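Local coordinates for putative transcriptional regulator protein (Vibrio parahaemolyticus, PDB 3ER6) that probably acts as a DNA-binding transcription factor of the AraC type, this chain being its DJ-1/PfpI-like domain without the helix-turn-helix part, at residues G117-A122 and H140-L145; N130-H135 and P147-M152. The protein carries 1 engineered substitution. All coordinates share one frame; numbering follows the deposited sequence.

Contact 1 (G117-A122 and H140-L145)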
loop_
_atom_site.group_PDB
_atom_site.type_symbol
_atom_site.label_atom_id
_atom_site.label_comp_id
_atom_site.label_asym_id
_atom_site.label_seq_id
_atom_site.Cartn_x
_atom_site.Cartn_y
_atom_site.Cartn_z
ATOM N N GLY A 117 10.636 9.592 0.530
ATOM C CA GLY A 117 11.655 9.153 1.537
ATOM C C GLY A 117 13.052 9.207 0.922
ATOM O O GLY A 117 14.073 9.381 1.653
ATOM N N ILE A 118 13.136 9.073 -0.400
ATOM C CA ILE A 118 14.452 9.209 -1.070
ATOM C C ILE A 118 15.099 10.613 -0.836
ATOM O O ILE A 118 16.328 10.714 -0.663
ATOM C CB ILE A 118 14.421 8.794 -2.585
ATOM C CG1 ILE A 118 14.095 7.304 -2.701
ATOM C CG2 ILE A 118 15.814 9.135 -3.287
ATOM C CD1 ILE A 118 13.538 6.891 -4.026
ATOM N N PHE A 119 14.276 11.655 -0.756
ATOM C CA PHE A 119 14.762 13.006 -0.510
ATOM C C PHE A 119 15.413 13.050 0.892
ATOM O O PHE A 119 16.372 13.816 1.107
ATOM C CB PHE A 119 13.622 14.045 -0.568
ATOM C CG PHE A 119 13.189 14.410 -1.965
ATOM C CD1 PHE A 119 12.545 13.478 -2.789
ATOM C CD2 PHE A 119 13.418 15.709 -2.460
ATOM C CE1 PHE A 119 12.141 13.831 -4.074
ATOM C CE2 PHE A 119 13.028 16.044 -3.754
ATOM C CZ PHE A 119 12.380 15.111 -4.547
ATOM N N VAL A 120 14.868 12.293 1.850
ATOM C CA VAL A 120 15.440 12.221 3.201
ATOM C C VAL A 120 16.851 11.596 3.193
ATOM O O VAL A 120 17.824 12.153 3.769
ATOM C CB VAL A 120 14.526 11.419 4.178
ATOM C CG1 VAL A 120 15.139 11.396 5.586
ATOM C CG2 VAL A 120 13.095 12.024 4.215
ATOM N N VAL A 121 16.995 10.454 2.523
ATOM C CA VAL A 121 18.346 9.846 2.468
ATOM C C VAL A 121 19.323 10.760 1.632
ATOM O O VAL A 121 20.505 10.848 1.966
ATOM C CB VAL A 121 18.344 8.377 1.936
ATOM C CG1 VAL A 121 17.498 7.501 2.829
ATOM C CG2 VAL A 121 17.842 8.332 0.532
ATOM N N ALA A 122 18.825 11.438 0.592
ATOM C CA ALA A 122 19.678 12.408 -0.156
ATOM C C ALA A 122 20.197 13.479 0.776
ATOM O O ALA A 122 21.416 13.665 0.883
ATOM C CB ALA A 122 18.937 13.034 -1.366
ATOM N N HIS A 140 12.090 16.568 -11.205
ATOM C CA HIS A 140 12.579 17.941 -11.359
ATOM C C HIS A 140 13.034 18.544 -10.019
ATOM O O HIS A 140 14.126 19.078 -9.893
ATOM C CB HIS A 140 11.515 18.844 -11.986
ATOM C CG HIS A 140 11.990 20.252 -12.155
ATOM N ND1 HIS A 140 12.872 20.625 -13.153
ATOM C CD2 HIS A 140 11.775 21.363 -11.411
ATOM C CE1 HIS A 140 13.148 21.913 -13.035
ATOM N NE2 HIS A 140 12.498 22.381 -11.984
ATOM N N LEU A 141 12.173 18.453 -9.013
ATOM C CA LEU A 141 12.494 18.996 -7.697
ATOM C C LEU A 141 13.756 18.359 -7.136
ATOM O O LEU A 141 14.640 19.066 -6.633
ATOM C CB LEU A 141 11.310 18.848 -6.737
ATOM C CG LEU A 141 11.512 19.385 -5.309
ATOM C CD1 LEU A 141 11.763 20.902 -5.306
ATOM C CD2 LEU A 141 10.277 19.083 -4.451
ATOM N N PHE A 142 13.849 17.033 -7.219
ATOM C CA PHE A 142 15.071 16.350 -6.765
ATOM C C PHE A 142 16.298 16.972 -7.467
ATOM O O PHE A 142 17.340 17.206 -6.847
ATOM C CB PHE A 142 15.027 14.878 -7.096
ATOM C CG PHE A 142 16.071 14.078 -6.376
ATOM C CD1 PHE A 142 15.785 13.529 -5.135
ATOM C CD2 PHE A 142 17.334 13.883 -6.933
ATOM C CE1 PHE A 142 16.743 12.794 -4.448
ATOM C CE2 PHE A 142 18.295 13.140 -6.263
ATOM C CZ PHE A 142 17.977 12.599 -4.990
ATOM N N GLY A 143 16.168 17.213 -8.766
ATOM C CA GLY A 143 17.253 17.895 -9.507
ATOM C C GLY A 143 17.575 19.296 -8.994
ATOM O O GLY A 143 18.730 19.685 -8.959
ATOM N N GLU A 144 16.562 20.056 -8.606
ATOM C CA GLU A 144 16.774 21.390 -8.036
ATOM C C GLU A 144 17.471 21.328 -6.685
ATOM O O GLU A 144 18.427 22.064 -6.427
ATOM C CB GLU A 144 15.443 22.125 -7.912
ATOM C CG GLU A 144 14.706 22.264 -9.243
ATOM C CD GLU A 144 15.534 23.008 -10.319
ATOM O OE1 GLU A 144 15.273 24.221 -10.511
ATOM O OE2 GLU A 144 16.423 22.402 -10.986
ATOM N N LEU A 145 17.058 20.390 -5.828
ATOM C CA LEU A 145 17.644 20.296 -4.477
ATOM C C LEU A 145 19.002 19.611 -4.391
ATOM O O LEU A 145 19.826 19.945 -3.515
ATOM C CB LEU A 145 16.609 19.660 -3.489
ATOM C CG LEU A 145 15.244 20.356 -3.501
ATOM C CD1 LEU A 145 14.179 19.616 -2.620
ATOM C CD2 LEU A 145 15.434 21.762 -3.016
#
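Phe119 presents one face of its ring to the edge of the Phe142 ring. The planes are 83° apart and the centroids 5.1 Å, so this is a T-shaped (edge-to-face) pair. Phe142 CD1 is the atom that sits over the centre of the Phe119 ring. The two side chains reach past each other in opposite directions. Phe119 CG lies anti to its own carbonyl carbon, and the ring reaches so far across that Phe119 CZ comes 3.7 Å from Phe142 CB. Phe142 CG is anti to its backbone N (chi1 -166°), which carries the ring toward helix 117-124, and chi2 then turns its edge to Phe119.

Leu145 CD1 meets the edge of the Phe119 ring in its plane, 3.9 Å from Phe119 CE2. Leu141 CG comes in obliquely, 4.0 Å from Phe119 CE2. Beyond CD1 of the Phe142 ring, Ala122 CB lies 3.8 Å from Phe142 CZ, and Ile118 CG2 is 3.9 Å from Phe142 CE1.

The helix segments run nearly parallel, 12° apart, with axes 11.4 Å from each other. The two phenylalanines fill this wide spacing. Pro86 of helix 86-89 also packs on Phe119 and Leu141. No hydrogen bond crosses the contact. It rests on apolar packing, probably helped by the weak electrostatics of the aromatic pair, which turns the hydrogen-bearing edge of Phe142 toward the ring face of Phe119.

Contact 2 (N130-H135 and P147-M152)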
loop_
_atom_site.group_PDB
_atom_site.type_symbol
_atom_site.label_atom_id
_atom_site.label_comp_id
_atom_site.label_asym_id
_atom_site.label_seq_id
_atom_site.Cartn_x
_atom_site.Cartn_y
_atom_site.Cartn_z
ATOM N N ASN A 130 26.551 8.997 -4.576
ATOM C CA ASN A 130 25.786 10.111 -5.081
ATOM C C ASN A 130 25.023 9.800 -6.381
ATOM O O ASN A 130 24.939 10.656 -7.255
ATOM C CB ASN A 130 26.656 11.370 -5.287
ATOM C CG ASN A 130 26.778 12.212 -3.996
ATOM O OD1 ASN A 130 27.341 13.314 -4.003
ATOM N ND2 ASN A 130 26.288 11.670 -2.875
ATOM N N LYS A 131 24.394 8.626 -6.460
ATOM C CA LYS A 131 23.409 8.386 -7.523
ATOM C C LYS A 131 22.052 7.963 -6.950
ATOM O O LYS A 131 21.997 7.258 -5.952
ATOM C CB LYS A 131 23.903 7.310 -8.507
ATOM C CG LYS A 131 25.268 7.651 -9.091
ATOM C CD LYS A 131 25.823 6.524 -9.942
ATOM C CE LYS A 131 26.894 7.093 -10.899
ATOM N NZ LYS A 131 27.005 6.296 -12.163
ATOM N N ALA A 132 20.959 8.364 -7.581
ATOM C CA ALA A 132 19.655 8.039 -6.993
ATOM C C ALA A 132 18.662 7.784 -8.087
ATOM O O ALA A 132 18.978 7.889 -9.271
ATOM C CB ALA A 132 19.144 9.211 -6.121
ATOM N N VAL A 133 17.439 7.520 -7.662
ATOM C CA VAL A 133 16.305 7.365 -8.587
ATOM C C VAL A 133 15.131 8.230 -8.089
ATOM O O VAL A 133 14.975 8.431 -6.896
ATOM C CB VAL A 133 15.886 5.858 -8.661
ATOM C CG1 VAL A 133 17.024 5.017 -9.271
ATOM C CG2 VAL A 133 15.483 5.305 -7.243
ATOM N N MET A 134 14.295 8.751 -8.983
ATOM C CA MET A 134 13.065 9.370 -8.499
ATOM C C MET A 134 12.042 9.209 -9.591
ATOM O O MET A 134 12.442 9.112 -10.776
ATOM C CB MET A 134 13.284 10.846 -8.132
ATOM C CG MET A 134 12.038 11.612 -7.619
ATOM S SD MET A 134 11.018 10.841 -6.266
ATOM C CE MET A 134 12.278 10.501 -5.111
ATOM N N HIS A 135 10.752 9.161 -9.244
ATOM C CA HIS A 135 9.735 9.042 -10.273
ATOM C C HIS A 135 9.540 10.414 -10.955
ATOM O O HIS A 135 10.024 11.466 -10.463
ATOM C CB HIS A 135 8.411 8.478 -9.700
ATOM C CG HIS A 135 7.956 9.151 -8.447
ATOM N ND1 HIS A 135 7.599 10.476 -8.404
ATOM C CD2 HIS A 135 7.848 8.687 -7.169
ATOM C CE1 HIS A 135 7.265 10.797 -7.163
ATOM N NE2 HIS A 135 7.414 9.731 -6.396
ATOM N N PRO A 147 21.432 18.820 -7.112
ATOM C CA PRO A 147 21.924 18.705 -8.482
ATOM C C PRO A 147 23.202 17.901 -8.519
ATOM O O PRO A 147 23.570 17.415 -9.586
ATOM C CB PRO A 147 22.156 20.171 -8.921
ATOM C CG PRO A 147 22.405 20.889 -7.610
ATOM C CD PRO A 147 21.399 20.194 -6.640
ATOM N N GLU A 148 23.832 17.697 -7.354
ATOM C CA GLU A 148 25.062 16.871 -7.282
ATOM C C GLU A 148 24.784 15.363 -7.280
ATOM O O GLU A 148 25.703 14.551 -7.340
ATOM C CB GLU A 148 25.886 17.240 -6.040
ATOM C CG GLU A 148 25.308 16.823 -4.641
ATOM C CD GLU A 148 24.144 17.683 -4.128
ATOM O OE1 GLU A 148 23.670 18.600 -4.862
ATOM O OE2 GLU A 148 23.694 17.426 -2.977
ATOM N N ILE A 149 23.509 15.002 -7.190
ATOM C CA ILE A 149 23.136 13.589 -7.244
ATOM C C ILE A 149 22.635 13.249 -8.661
ATOM O O ILE A 149 21.697 13.860 -9.166
ATOM C CB ILE A 149 22.097 13.222 -6.174
ATOM C CG1 ILE A 149 22.643 13.565 -4.777
ATOM C CG2 ILE A 149 21.695 11.702 -6.312
ATOM C CD1 ILE A 149 21.644 13.364 -3.618
ATOM N N MET A 150 23.283 12.307 -9.317
ATOM C CA MET A 150 22.847 11.907 -10.639
ATOM C C MET A 150 21.623 11.006 -10.552
ATOM O O MET A 150 21.678 9.969 -9.904
ATOM C CB MET A 150 23.969 11.139 -11.329
ATOM C CG MET A 150 23.743 10.799 -12.841
ATOM S SD MET A 150 25.116 9.737 -13.451
ATOM C CE MET A 150 24.349 9.064 -14.923
ATOM N N LEU A 151 20.535 11.375 -11.219
ATOM C CA LEU A 151 19.360 10.505 -11.307
ATOM C C LEU A 151 19.545 9.453 -12.401
ATOM O O LEU A 151 19.874 9.788 -13.570
ATOM C CB LEU A 151 18.106 11.319 -11.600
ATOM C CG LEU A 151 17.490 12.145 -10.475
ATOM C CD1 LEU A 151 16.213 12.854 -11.012
ATOM C CD2 LEU A 151 17.113 11.194 -9.246
ATOM N N MET A 152 19.318 8.198 -12.049
ATOM C CA MET A 152 19.471 7.110 -12.974
ATOM C C MET A 152 18.106 6.944 -13.600
ATOM O O MET A 152 17.211 6.307 -13.043
ATOM C CB MET A 152 19.914 5.882 -12.224
ATOM C CG MET A 152 21.229 6.122 -11.495
ATOM S SD MET A 152 22.584 6.780 -12.548
ATOM C CE MET A 152 22.969 5.272 -13.372
HETATM O O HOH W 1 27.048 12.736 -8.980
HETATM O O HOH W 2 15.091 7.772 -11.706
#
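Asn130 and Lys131 each bury 67 Å² here, and Met152 buries 63 Å². Lys131 lies in one of two short parallel strands, 131-132 and 150-151. Asn130 precedes the first and Met152 follows the second. Lys131 is opposite Met150, and Ala132 is opposite Leu151.

Asn130 gives the contact its backbone O. Asn130 O accepts a bond from Met150 N at 3.1 Å, with the donor in the carbonyl plane. Water 1 donates to Glu148 O and only weakly to Asn130 O. The Asn130 side chain crosses that of Glu148 obliquely.

Lys131 has an extended chain that runs beside the extended Met150, both pointing the same way. Lys131 CE reaches Met150 SD at 4.1 Å. Lys131 CD lies 4.2 Å from Met152 SD.

Met152 bends at chi2 and chi3, so its sulfur turns back toward Lys131. Met152 CG lies 3.6 Å from Ala132 O. Met152 N donates to Ala132 O at 2.8 Å, nearly along the C=O axis. Ala132 N in turn bonds Met150 O at 2.9 Å from above the carbonyl plane. Beyond the strands, water 2 accepts a bond from Met134 N and lies 2.9 Å from Met152 O.

On the Ala132 and Leu151 face, Ala132 CB meets Ile149 CG2 at 3.6 Å. Leu151 CD2 reaches the backbone between Val133 and Met134. Phe142 of helix 136-145 covers this face. Leu158 of strand 157-160 packs on Lys131, Val133 and Met152 from the main sheet.

Strand 131-132, helix 136-145 and strand 150-151 form a beta-alpha-beta unit. Its small parallel pair lies apart from the main sheet of this DJ-1/PfpI-family domain.

How the contacts relate
The centres of contacts 1 and 2 are about 8 Å apart, and their segments alternate along the chain. Helix 136-145 is the crossover between the strands of contact 2, and contact 1 packs it against helix 117-124. The two contacts share one apolar interior. Phe119 CE1 meets Met134 CE at 3.5 Å, and Ala122 CB meets Ile149 CD1 at 3.5 Å. Phe142 CD2 touches Leu151 CD2 at 3.6 Å. Phe142 thus packs on helix 117-124 and on the strand pair together. At the end of 130-135, His135 NE2 is hydrogen-bonded to Asp115, and His135 also packs on Thr198 of the second subunit.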